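Local atomic coordinates of GST N-terminal domain-containing protein (Pseudomonas syringae pv. tomato, PDB entry 3IC8), a protein that is of unknown function but probably acts as a glutathione transferase-like protein. Residues L56-D61 and A70-Q75; F103-S108 and E150-Q155; A230-A235 and N291-V296; E275-G280 and I285-D290. All coordinates share one frame; numbering follows the deposited sequence.

Contact 1 (L56-D61 and A70-Q75); sequences LQIGAD and ARRLEQ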
# COMPACT_ATOMS: atom_id res chain seq x y z
N LEU A 56 0.35 -30.03 -10.98
CA LEU A 56 0.17 -30.24 -9.56
C LEU A 56 0.36 -31.69 -9.12
O LEU A 56 -0.30 -32.58 -9.59
CB LEU A 56 -1.19 -29.76 -9.15
CG LEU A 56 -1.49 -29.28 -7.75
CD1 LEU A 56 -2.73 -29.87 -7.25
CD2 LEU A 56 -0.40 -29.53 -6.81
N GLN A 57 1.28 -31.91 -8.19
CA GLN A 57 1.49 -33.23 -7.66
C GLN A 57 1.12 -33.32 -6.21
O GLN A 57 1.58 -32.55 -5.41
CB GLN A 57 2.94 -33.66 -7.83
CG GLN A 57 3.29 -34.91 -7.12
CD GLN A 57 4.74 -35.28 -7.24
OE1 GLN A 57 5.56 -34.48 -7.61
NE2 GLN A 57 5.05 -36.50 -6.94
N ILE A 58 0.30 -34.30 -5.89
CA ILE A 58 0.09 -34.73 -4.54
C ILE A 58 0.29 -36.23 -4.46
O ILE A 58 -0.52 -36.99 -4.90
CB ILE A 58 -1.31 -34.38 -4.12
CG1 ILE A 58 -1.47 -32.88 -4.22
CG2 ILE A 58 -1.54 -34.78 -2.75
CD1 ILE A 58 -2.83 -32.46 -4.30
N GLY A 59 1.42 -36.64 -3.90
CA GLY A 59 1.78 -38.03 -3.86
C GLY A 59 1.98 -38.67 -5.21
O GLY A 59 2.79 -38.27 -5.98
N ALA A 60 1.19 -39.68 -5.46
CA ALA A 60 1.19 -40.38 -6.72
C ALA A 60 0.02 -39.96 -7.57
O ALA A 60 -0.35 -40.65 -8.46
CB ALA A 60 1.19 -41.86 -6.50
N ASP A 61 -0.55 -38.81 -7.28
CA ASP A 61 -1.58 -38.23 -8.12
C ASP A 61 -1.05 -36.98 -8.79
O ASP A 61 -0.55 -36.10 -8.16
CB ASP A 61 -2.82 -37.89 -7.31
CG ASP A 61 -3.58 -39.09 -6.87
OD1 ASP A 61 -4.26 -39.70 -7.67
OD2 ASP A 61 -3.50 -39.42 -5.70
N ALA A 70 -7.48 -26.09 -9.99
CA ALA A 70 -8.32 -25.30 -9.14
C ALA A 70 -9.32 -26.13 -8.41
O ALA A 70 -9.55 -25.92 -7.26
CB ALA A 70 -9.02 -24.27 -9.94
N ARG A 71 -9.93 -27.07 -9.08
CA ARG A 71 -10.85 -27.96 -8.43
C ARG A 71 -10.26 -28.90 -7.40
O ARG A 71 -10.89 -29.19 -6.44
CB ARG A 71 -11.68 -28.69 -9.46
CG ARG A 71 -12.63 -27.76 -10.09
CD ARG A 71 -13.39 -28.32 -11.21
NE ARG A 71 -14.00 -27.25 -11.97
CZ ARG A 71 -15.15 -26.68 -11.68
NH1 ARG A 71 -15.84 -27.06 -10.66
NH2 ARG A 71 -15.60 -25.74 -12.44
N ARG A 72 -9.06 -29.40 -7.63
CA ARG A 72 -8.33 -30.17 -6.66
C ARG A 72 -7.98 -29.34 -5.46
O ARG A 72 -8.02 -29.82 -4.38
CB ARG A 72 -7.10 -30.77 -7.28
CG ARG A 72 -6.30 -31.62 -6.37
CD ARG A 72 -7.18 -32.58 -5.64
NE ARG A 72 -6.47 -33.41 -4.68
CZ ARG A 72 -6.38 -33.16 -3.39
NH1 ARG A 72 -6.93 -32.10 -2.88
NH2 ARG A 72 -5.73 -33.97 -2.61
N LEU A 73 -7.63 -28.10 -5.68
CA LEU A 73 -7.36 -27.18 -4.60
C LEU A 73 -8.57 -26.92 -3.74
O LEU A 73 -8.48 -26.84 -2.55
CB LEU A 73 -6.84 -25.87 -5.15
CG LEU A 73 -5.40 -25.86 -5.63
CD1 LEU A 73 -4.98 -24.50 -6.06
CD2 LEU A 73 -4.44 -26.43 -4.61
N GLU A 74 -9.70 -26.77 -4.39
CA GLU A 74 -10.95 -26.50 -3.76
C GLU A 74 -11.30 -27.64 -2.85
O GLU A 74 -11.87 -27.44 -1.81
CB GLU A 74 -12.02 -26.27 -4.82
CG GLU A 74 -13.33 -25.83 -4.30
CD GLU A 74 -13.56 -24.36 -4.46
OE1 GLU A 74 -14.71 -23.93 -4.57
OE2 GLU A 74 -12.60 -23.62 -4.46
N GLN A 75 -11.00 -28.85 -3.27
CA GLN A 75 -11.13 -30.01 -2.44
C GLN A 75 -10.17 -29.98 -1.24
O GLN A 75 -10.57 -30.28 -0.14
CB GLN A 75 -10.95 -31.26 -3.28
CG GLN A 75 -10.68 -32.52 -2.52
CD GLN A 75 -10.33 -33.68 -3.41
OE1 GLN A 75 -9.70 -34.63 -3.00
NE2 GLN A 75 -10.74 -33.60 -4.65
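Ile58 and Arg72 approach from opposite directions, and the CD1 methyl of the isoleucine settles over one face of the arginine's guanidinium, 3.7 Å from Arg72 CZ and offset toward the rim of the flat group. From the other face Gln75 OE1, one helix turn further on, lies over the middle of the group, 3.6 Å above its plane. The guanidinium is thus layered between an aliphatic methyl and an amide oxygen. Arg72 reaches this place because CG stands anti to the backbone N (chi1 -178°) and the chain then bends at chi2, which brings the guanidinium beside Ile58 CD1. Leu56 meets the same arginine across its stem, nearly at a right angle, with Leu56 CD1 4.1 Å from Arg72 CG. The polar rim of Arg72 is held by other residues: NH1 makes a salt bridge with Glu76, and NE bonds to Tyr63 OH. This is the beta-hairpin and following helix of the thioredoxin-like N-terminal domain of glutathione transferases, helix 66-76 packing on strand 55-58 after the chain has reversed at a type II' turn from Ile58 to Asp61. Ile58 N bonds to Asp61 O at 3.0 Å, and Asp61 N returns a bond to Ile58 O. On the other side of the strand Gln57 NE2 gives a nearly straight bond (174°) to Gly59 O, 3.0 Å away, and also bonds to Ala231 O.

Contact 2 (F103-S108 and E150-Q155); sequences FLHAVS and EQVKHQ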
# COMPACT_ATOMS: atom_id res chain seq x y z
N PHE A 103 -7.00 -13.80 -22.90
CA PHE A 103 -5.62 -14.17 -22.82
C PHE A 103 -4.94 -14.04 -24.15
O PHE A 103 -3.83 -13.63 -24.22
CB PHE A 103 -5.54 -15.61 -22.32
CG PHE A 103 -4.15 -16.16 -22.25
CD1 PHE A 103 -3.41 -16.03 -21.13
CD2 PHE A 103 -3.60 -16.82 -23.29
CE1 PHE A 103 -2.18 -16.53 -21.06
CE2 PHE A 103 -2.36 -17.31 -23.22
CZ PHE A 103 -1.66 -17.17 -22.10
N LEU A 104 -5.63 -14.42 -25.20
CA LEU A 104 -5.11 -14.33 -26.51
C LEU A 104 -4.85 -12.92 -26.94
O LEU A 104 -3.84 -12.64 -27.50
CB LEU A 104 -6.07 -14.98 -27.47
CG LEU A 104 -5.67 -14.98 -28.92
CD1 LEU A 104 -4.26 -15.43 -29.06
CD2 LEU A 104 -6.54 -15.91 -29.62
N HIS A 105 -5.75 -12.02 -26.65
CA HIS A 105 -5.53 -10.63 -26.93
C HIS A 105 -4.36 -10.08 -26.16
O HIS A 105 -3.57 -9.37 -26.67
CB HIS A 105 -6.76 -9.84 -26.56
CG HIS A 105 -7.92 -10.08 -27.45
ND1 HIS A 105 -8.36 -9.16 -28.36
CD2 HIS A 105 -8.71 -11.15 -27.59
CE1 HIS A 105 -9.38 -9.65 -29.02
NE2 HIS A 105 -9.61 -10.86 -28.58
N ALA A 106 -4.28 -10.41 -24.89
CA ALA A 106 -3.23 -9.84 -24.07
C ALA A 106 -1.83 -10.22 -24.53
O ALA A 106 -0.97 -9.41 -24.55
CB ALA A 106 -3.44 -10.20 -22.65
N VAL A 107 -1.64 -11.47 -24.87
CA VAL A 107 -0.38 -11.94 -25.42
C VAL A 107 0.01 -11.44 -26.80
O VAL A 107 1.16 -11.32 -27.09
CB VAL A 107 -0.18 -13.44 -25.24
CG1 VAL A 107 -0.26 -13.77 -23.82
CG2 VAL A 107 -1.16 -14.20 -25.99
N SER A 108 -0.96 -11.21 -27.65
CA SER A 108 -0.70 -10.62 -28.94
C SER A 108 -0.17 -9.22 -28.81
O SER A 108 0.69 -8.83 -29.54
CB SER A 108 -1.96 -10.57 -29.80
OG SER A 108 -2.42 -11.83 -30.12
N GLU A 150 -4.00 -6.14 -35.46
CA GLU A 150 -4.82 -4.99 -35.69
C GLU A 150 -6.21 -5.25 -35.18
O GLU A 150 -6.83 -4.39 -34.63
CB GLU A 150 -4.81 -4.63 -37.17
N GLN A 151 -6.69 -6.45 -35.39
CA GLN A 151 -7.99 -6.80 -34.90
C GLN A 151 -8.03 -6.80 -33.40
O GLN A 151 -8.98 -6.37 -32.80
CB GLN A 151 -8.43 -8.14 -35.46
CG GLN A 151 -9.90 -8.43 -35.30
CD GLN A 151 -10.80 -7.37 -35.88
OE1 GLN A 151 -11.88 -7.17 -35.40
NE2 GLN A 151 -10.34 -6.68 -36.89
N VAL A 152 -6.98 -7.31 -32.79
CA VAL A 152 -6.92 -7.37 -31.38
C VAL A 152 -6.93 -5.97 -30.80
O VAL A 152 -7.58 -5.71 -29.84
CB VAL A 152 -5.69 -8.13 -30.94
CG1 VAL A 152 -5.22 -7.69 -29.62
CG2 VAL A 152 -5.97 -9.55 -30.91
N LYS A 153 -6.20 -5.08 -31.42
CA LYS A 153 -6.11 -3.73 -30.94
C LYS A 153 -7.44 -3.06 -31.00
O LYS A 153 -7.82 -2.33 -30.13
CB LYS A 153 -5.10 -2.96 -31.77
CG LYS A 153 -3.70 -3.03 -31.24
CD LYS A 153 -2.68 -3.03 -32.33
CE LYS A 153 -2.32 -1.65 -32.73
NZ LYS A 153 -2.14 -1.54 -34.19
N HIS A 154 -8.15 -3.35 -32.07
CA HIS A 154 -9.48 -2.87 -32.33
C HIS A 154 -10.47 -3.36 -31.32
O HIS A 154 -11.32 -2.65 -30.90
CB HIS A 154 -9.84 -3.38 -33.71
CG HIS A 154 -11.19 -3.01 -34.18
ND1 HIS A 154 -12.22 -3.91 -34.26
CD2 HIS A 154 -11.68 -1.85 -34.67
CE1 HIS A 154 -13.29 -3.31 -34.74
NE2 HIS A 154 -12.98 -2.06 -35.00
N GLN A 155 -10.37 -4.61 -30.96
CA GLN A 155 -11.21 -5.23 -29.95
C GLN A 155 -11.00 -4.89 -28.48
O GLN A 155 -11.92 -4.94 -27.72
CB GLN A 155 -11.33 -6.72 -30.18
CG GLN A 155 -12.05 -7.02 -31.43
CD GLN A 155 -12.17 -8.47 -31.72
OE1 GLN A 155 -11.54 -9.27 -31.08
NE2 GLN A 155 -13.00 -8.82 -32.66
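Apolar packing makes up most of the contact between His105 and Val152, whose CA atoms come within 5.7 Å where helices 88-110 and 149-167 cross. Their side chains slide past each other in opposite directions. Val152 CG1 lies 4.0 Å from His105 CB and Val152 CG2 lies 4.0 Å from His105 CG, so the two methyls lie along the CB-CG end of the histidine and one side of its ring, with CG2 oblique to the ring plane. One turn on, Ser108 CB adds a looser touch to Val152 CG2 at 4.3 Å. Leu109, next in the helix, extends this apolar patch against Val152.

Among flat groups, the amide of Gln155 comes to the imidazole at its edge. OE1 lies near the ring plane, and the two planes are only 26° apart; an extended chain beyond CG carries the amide there. Which atoms of the imidazole are nitrogen is doubtful in the model. Phe159 meets the same ring edge-to-face.

Within the first helix Ser108 OG donates to Leu104 O at 3.1 Å, and this carbonyl also accepts Ser108 N, the two donors arriving from opposite faces of its plane. On this helix Val107 and Ser108 also pack on Met116 of a second subunit.

The segment axes approach to 9.6 Å at a signed angle of -116°, a steep crossing of two helices in the all-helical C-terminal domain of the glutathione transferase fold.

Contact 3 (A230-A235 and N291-V296); sequences AAIEIA and NRAGVV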
# COMPACT_ATOMS: atom_id res chain seq x y z
N ALA A 230 13.44 -35.72 -5.81
CA ALA A 230 12.75 -35.95 -4.57
C ALA A 230 11.28 -36.14 -4.82
O ALA A 230 10.62 -36.88 -4.16
CB ALA A 230 12.98 -34.83 -3.64
N ALA A 231 10.78 -35.43 -5.79
CA ALA A 231 9.40 -35.52 -6.19
C ALA A 231 9.05 -36.86 -6.78
O ALA A 231 8.01 -37.37 -6.53
CB ALA A 231 9.10 -34.44 -7.14
N ILE A 232 9.93 -37.42 -7.57
CA ILE A 232 9.68 -38.75 -8.04
C ILE A 232 9.63 -39.74 -6.89
O ILE A 232 8.78 -40.58 -6.85
CB ILE A 232 10.75 -39.17 -9.00
CG1 ILE A 232 10.60 -38.40 -10.28
CG2 ILE A 232 10.62 -40.59 -9.31
CD1 ILE A 232 11.69 -38.55 -11.20
N GLU A 233 10.51 -39.61 -5.93
CA GLU A 233 10.51 -40.53 -4.82
C GLU A 233 9.24 -40.44 -4.04
O GLU A 233 8.73 -41.43 -3.58
CB GLU A 233 11.68 -40.31 -3.89
CG GLU A 233 13.02 -40.58 -4.50
CD GLU A 233 13.20 -41.99 -4.98
OE1 GLU A 233 13.08 -42.92 -4.18
OE2 GLU A 233 13.50 -42.18 -6.16
N ILE A 234 8.72 -39.25 -3.90
CA ILE A 234 7.53 -39.07 -3.13
C ILE A 234 6.41 -39.82 -3.77
O ILE A 234 5.61 -40.40 -3.11
CB ILE A 234 7.16 -37.61 -2.98
CG1 ILE A 234 7.92 -37.01 -1.82
CG2 ILE A 234 5.68 -37.46 -2.77
CD1 ILE A 234 8.15 -35.59 -1.96
N ALA A 235 6.37 -39.79 -5.08
CA ALA A 235 5.36 -40.52 -5.81
C ALA A 235 5.51 -42.00 -5.61
O ALA A 235 4.56 -42.69 -5.47
CB ALA A 235 5.44 -40.20 -7.25
N ASN A 291 9.02 -46.46 -14.58
CA ASN A 291 10.15 -47.21 -14.10
C ASN A 291 10.77 -46.60 -12.87
O ASN A 291 11.08 -47.31 -11.95
CB ASN A 291 11.19 -47.33 -15.21
CG ASN A 291 10.94 -48.50 -16.13
OD1 ASN A 291 10.25 -49.44 -15.78
ND2 ASN A 291 11.51 -48.44 -17.31
N ARG A 292 11.01 -45.31 -12.87
CA ARG A 292 11.30 -44.58 -11.64
C ARG A 292 10.20 -44.28 -10.64
O ARG A 292 10.40 -44.43 -9.47
CB ARG A 292 12.05 -43.31 -11.94
CG ARG A 292 13.29 -43.54 -12.69
CD ARG A 292 13.46 -42.48 -13.69
NE ARG A 292 14.20 -41.39 -13.14
CZ ARG A 292 14.05 -40.14 -13.51
NH1 ARG A 292 13.19 -39.81 -14.44
NH2 ARG A 292 14.78 -39.22 -12.95
N ALA A 293 9.08 -43.76 -11.09
CA ALA A 293 8.05 -43.29 -10.17
C ALA A 293 7.05 -44.30 -9.68
O ALA A 293 6.31 -44.04 -8.77
CB ALA A 293 7.36 -42.11 -10.75
N GLY A 294 6.99 -45.47 -10.29
CA GLY A 294 6.07 -46.46 -9.82
C GLY A 294 4.70 -46.26 -10.37
O GLY A 294 4.54 -45.69 -11.41
N VAL A 295 3.71 -46.74 -9.65
CA VAL A 295 2.35 -46.63 -10.08
C VAL A 295 1.84 -45.25 -9.78
O VAL A 295 2.00 -44.75 -8.69
CB VAL A 295 1.48 -47.62 -9.39
CG1 VAL A 295 0.07 -47.39 -9.78
CG2 VAL A 295 1.88 -48.99 -9.75
N VAL A 296 1.20 -44.66 -10.76
CA VAL A 296 0.77 -43.29 -10.69
C VAL A 296 -0.60 -43.09 -11.31
O VAL A 296 -0.96 -43.74 -12.26
CB VAL A 296 1.79 -42.45 -11.38
CG1 VAL A 296 1.16 -41.58 -12.36
CG2 VAL A 296 2.58 -41.70 -10.41
O HOH W 1 4.06 -45.11 -6.73
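Ile232 and Ala293 bring their CA atoms within 5.3 Å, where a regular helical turn meets a corner of non-repetitive chain. Residues 291-293 have helical backbone angles without the regular bonds. Gly294 then takes a positive phi (83°), and the chain turns a corner at Val295. A water lies between the segments, 2.8 Å from Ala235 O and 2.9 Å from Val295 O, placed to donate to either.

Helix 228-237 follows strand 222-225, an edge strand of the mixed sheet that continues the thioredoxin-like domain, and the corner joins strand 284-290 to strand 296-300 further across this sheet. Through Ile232 and Ala235 the helix packs on the joint between these last two strands.

Ile232 does most of the touching with its two branches. CG2 packs on Ala293, 3.9 Å from Ala293 CB, and also lies 4.0 Å from Arg292 CB. CD1 lies over one face of the Arg292 guanidinium, 3.6 Å from Arg292 NH2 and offset toward the rim. The arginine, bent at chi2 and chi3, runs alongside the isoleucine at a slant and turns that face to CD1, and its NH2 makes a salt bridge with Asp42. Ala235 CB meets Ala293 CB more loosely, at 4.4 Å. Helix 41-47 adds Ala45 against Ile232 and Leu46 against Ala235.

Contact 4 (E275-G280 and I285-D290); sequences ELMFTG and ILRRED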
# COMPACT_ATOMS: atom_id res chain seq x y z
N GLU A 275 -4.31 -46.99 -18.13
CA GLU A 275 -5.57 -47.65 -17.92
C GLU A 275 -6.53 -46.69 -17.31
O GLU A 275 -6.27 -46.13 -16.28
CB GLU A 275 -5.37 -48.84 -16.99
CG GLU A 275 -6.59 -49.69 -16.75
CD GLU A 275 -6.39 -50.66 -15.62
OE1 GLU A 275 -7.34 -50.95 -14.91
OE2 GLU A 275 -5.27 -51.14 -15.43
N LEU A 276 -7.67 -46.53 -17.93
CA LEU A 276 -8.63 -45.58 -17.49
C LEU A 276 -9.17 -46.08 -16.21
O LEU A 276 -9.68 -47.15 -16.15
CB LEU A 276 -9.75 -45.54 -18.51
CG LEU A 276 -10.74 -44.41 -18.42
CD1 LEU A 276 -11.82 -44.76 -17.53
CD2 LEU A 276 -10.09 -43.15 -17.95
N MSE A 277 -9.05 -45.30 -15.16
CA MSE A 277 -9.56 -45.72 -13.88
C MSE A 277 -10.86 -45.08 -13.48
O MSE A 277 -11.60 -45.63 -12.71
CB MSE A 277 -8.49 -45.47 -12.85
CG MSE A 277 -7.19 -46.15 -13.22
SE MSE A 277 -7.15 -48.01 -12.78
CE MSE A 277 -7.57 -47.76 -10.96
N PHE A 278 -11.11 -43.88 -13.97
CA PHE A 278 -12.32 -43.17 -13.64
C PHE A 278 -12.68 -42.22 -14.75
O PHE A 278 -11.84 -41.58 -15.31
CB PHE A 278 -12.09 -42.41 -12.35
CG PHE A 278 -13.20 -41.50 -11.96
CD1 PHE A 278 -14.18 -41.92 -11.11
CD2 PHE A 278 -13.25 -40.21 -12.41
CE1 PHE A 278 -15.16 -41.11 -10.75
CE2 PHE A 278 -14.25 -39.40 -12.03
CZ PHE A 278 -15.20 -39.85 -11.21
N THR A 279 -13.96 -42.15 -15.06
CA THR A 279 -14.50 -41.18 -15.97
C THR A 279 -15.62 -40.48 -15.25
O THR A 279 -16.45 -41.10 -14.66
CB THR A 279 -14.98 -41.81 -17.27
OG1 THR A 279 -15.49 -40.80 -18.12
CG2 THR A 279 -16.07 -42.74 -17.02
N GLY A 280 -15.60 -39.16 -15.27
CA GLY A 280 -16.47 -38.36 -14.46
C GLY A 280 -16.84 -37.08 -15.14
O GLY A 280 -16.40 -36.83 -16.21
N ILE A 285 -9.34 -40.19 -14.97
CA ILE A 285 -8.16 -40.66 -14.27
C ILE A 285 -7.48 -41.84 -14.94
O ILE A 285 -8.10 -42.81 -15.28
CB ILE A 285 -8.49 -41.05 -12.87
CG1 ILE A 285 -9.36 -39.99 -12.24
CG2 ILE A 285 -7.27 -41.13 -12.07
CD1 ILE A 285 -9.41 -40.08 -10.82
N LEU A 286 -6.20 -41.77 -15.07
CA LEU A 286 -5.56 -42.80 -15.77
C LEU A 286 -4.37 -43.30 -14.98
O LEU A 286 -3.68 -42.55 -14.35
CB LEU A 286 -5.27 -42.28 -17.17
CG LEU A 286 -4.14 -42.71 -18.03
CD1 LEU A 286 -4.11 -41.83 -19.23
CD2 LEU A 286 -2.93 -42.54 -17.21
N ARG A 287 -4.21 -44.62 -14.98
CA ARG A 287 -3.20 -45.31 -14.22
C ARG A 287 -2.08 -45.68 -15.14
O ARG A 287 -2.30 -46.17 -16.19
CB ARG A 287 -3.79 -46.56 -13.57
CG ARG A 287 -2.85 -47.33 -12.68
CD ARG A 287 -3.15 -48.81 -12.69
NE ARG A 287 -2.87 -49.45 -11.42
CZ ARG A 287 -1.94 -50.38 -11.24
NH1 ARG A 287 -1.18 -50.79 -12.24
NH2 ARG A 287 -1.76 -50.91 -10.05
N ARG A 288 -0.86 -45.39 -14.74
CA ARG A 288 0.30 -45.79 -15.49
C ARG A 288 1.40 -46.16 -14.54
O ARG A 288 1.41 -45.72 -13.43
CB ARG A 288 0.76 -44.69 -16.43
CG ARG A 288 0.93 -43.38 -15.78
CD ARG A 288 1.47 -42.38 -16.72
NE ARG A 288 2.82 -42.69 -17.12
CZ ARG A 288 3.89 -42.30 -16.47
NH1 ARG A 288 3.77 -41.57 -15.40
NH2 ARG A 288 5.08 -42.62 -16.91
N GLU A 289 2.34 -46.98 -14.98
CA GLU A 289 3.43 -47.40 -14.12
C GLU A 289 4.74 -46.93 -14.70
O GLU A 289 5.01 -47.17 -15.83
CB GLU A 289 3.40 -48.91 -13.99
CG GLU A 289 4.46 -49.50 -13.10
CD GLU A 289 4.17 -50.94 -12.71
OE1 GLU A 289 3.34 -51.58 -13.38
OE2 GLU A 289 4.77 -51.42 -11.74
N ASP A 290 5.52 -46.21 -13.92
CA ASP A 290 6.75 -45.66 -14.44
C ASP A 290 7.94 -46.34 -13.82
O ASP A 290 7.89 -46.75 -12.70
CB ASP A 290 6.82 -44.16 -14.21
CG ASP A 290 8.02 -43.53 -14.86
OD1 ASP A 290 8.01 -43.30 -16.07
OD2 ASP A 290 8.99 -43.27 -14.16
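Strands 275-279 and 285-290 run antiparallel as a hairpin and pair Glu275 with Arg287 and Leu276 with Leu286, before a classic beta bulge sets both Met277 and Phe278 opposite Ile285. In the Glu275-Arg287 pair, each backbone N bonds to the other's O at 2.9 Å. At the bulge Ile285 O accepts Met277 N at 2.7 Å and, weakly, Phe278 N at 3.5 Å, while Ile285 N returns a bond to Phe278 O.

Met277, modelled as selenomethionine, crosses Arg287 obliquely: its CG presses on Arg287 CB at 3.4 Å, and SE follows the same chain. Bends at chi2 and chi3 keep the selenium alongside the arginine's aliphatic chain. Ile285 meets Phe278 near its root, with Ile285 CG1 3.6 Å from Phe278 CB. The phenyl ring then leads away toward Pro244 and Glu246. On the other face of the strands Leu276 CD2 comes 3.3 Å from Ile285 O, beside the bulge.

Glu275 and Arg287 lie side by side pointing the same way, with carboxylate and guanidinium planes 35° apart. Glu275 OE2 remains 5.0 Å from Arg287 NE, so the opposite charges may attract but form no contact ion pair. The hairpin is thus closed by backbone bonds and by apolar stems, including the aliphatic part of Arg287, and the Glu275-Arg287 pair probably adds only a weak attraction.

In the fold
From the N terminus, contact 1 closes first, a short loop tying strand 55-58 to helix 66-76 in the thioredoxin-like domain. The chain then enters helix 88-110, where contact 2 opens; it closes a longer loop, partly unmodelled, within the helical domain, its centre about 33 Å from that of contact 1 and on the opposite side of the chain's centre. Contact 3 starts at helix 228-237 and closes only at the corner 291-296, enclosing the hairpin of contact 4. These two meet where Val296 N reaches Arg288 O. Contact 3 also touches contact 1, through Gln57 NE2 and Ala231 O, linking helix 228-237 to strand 55-58 of the N-terminal domain. No contacts cross.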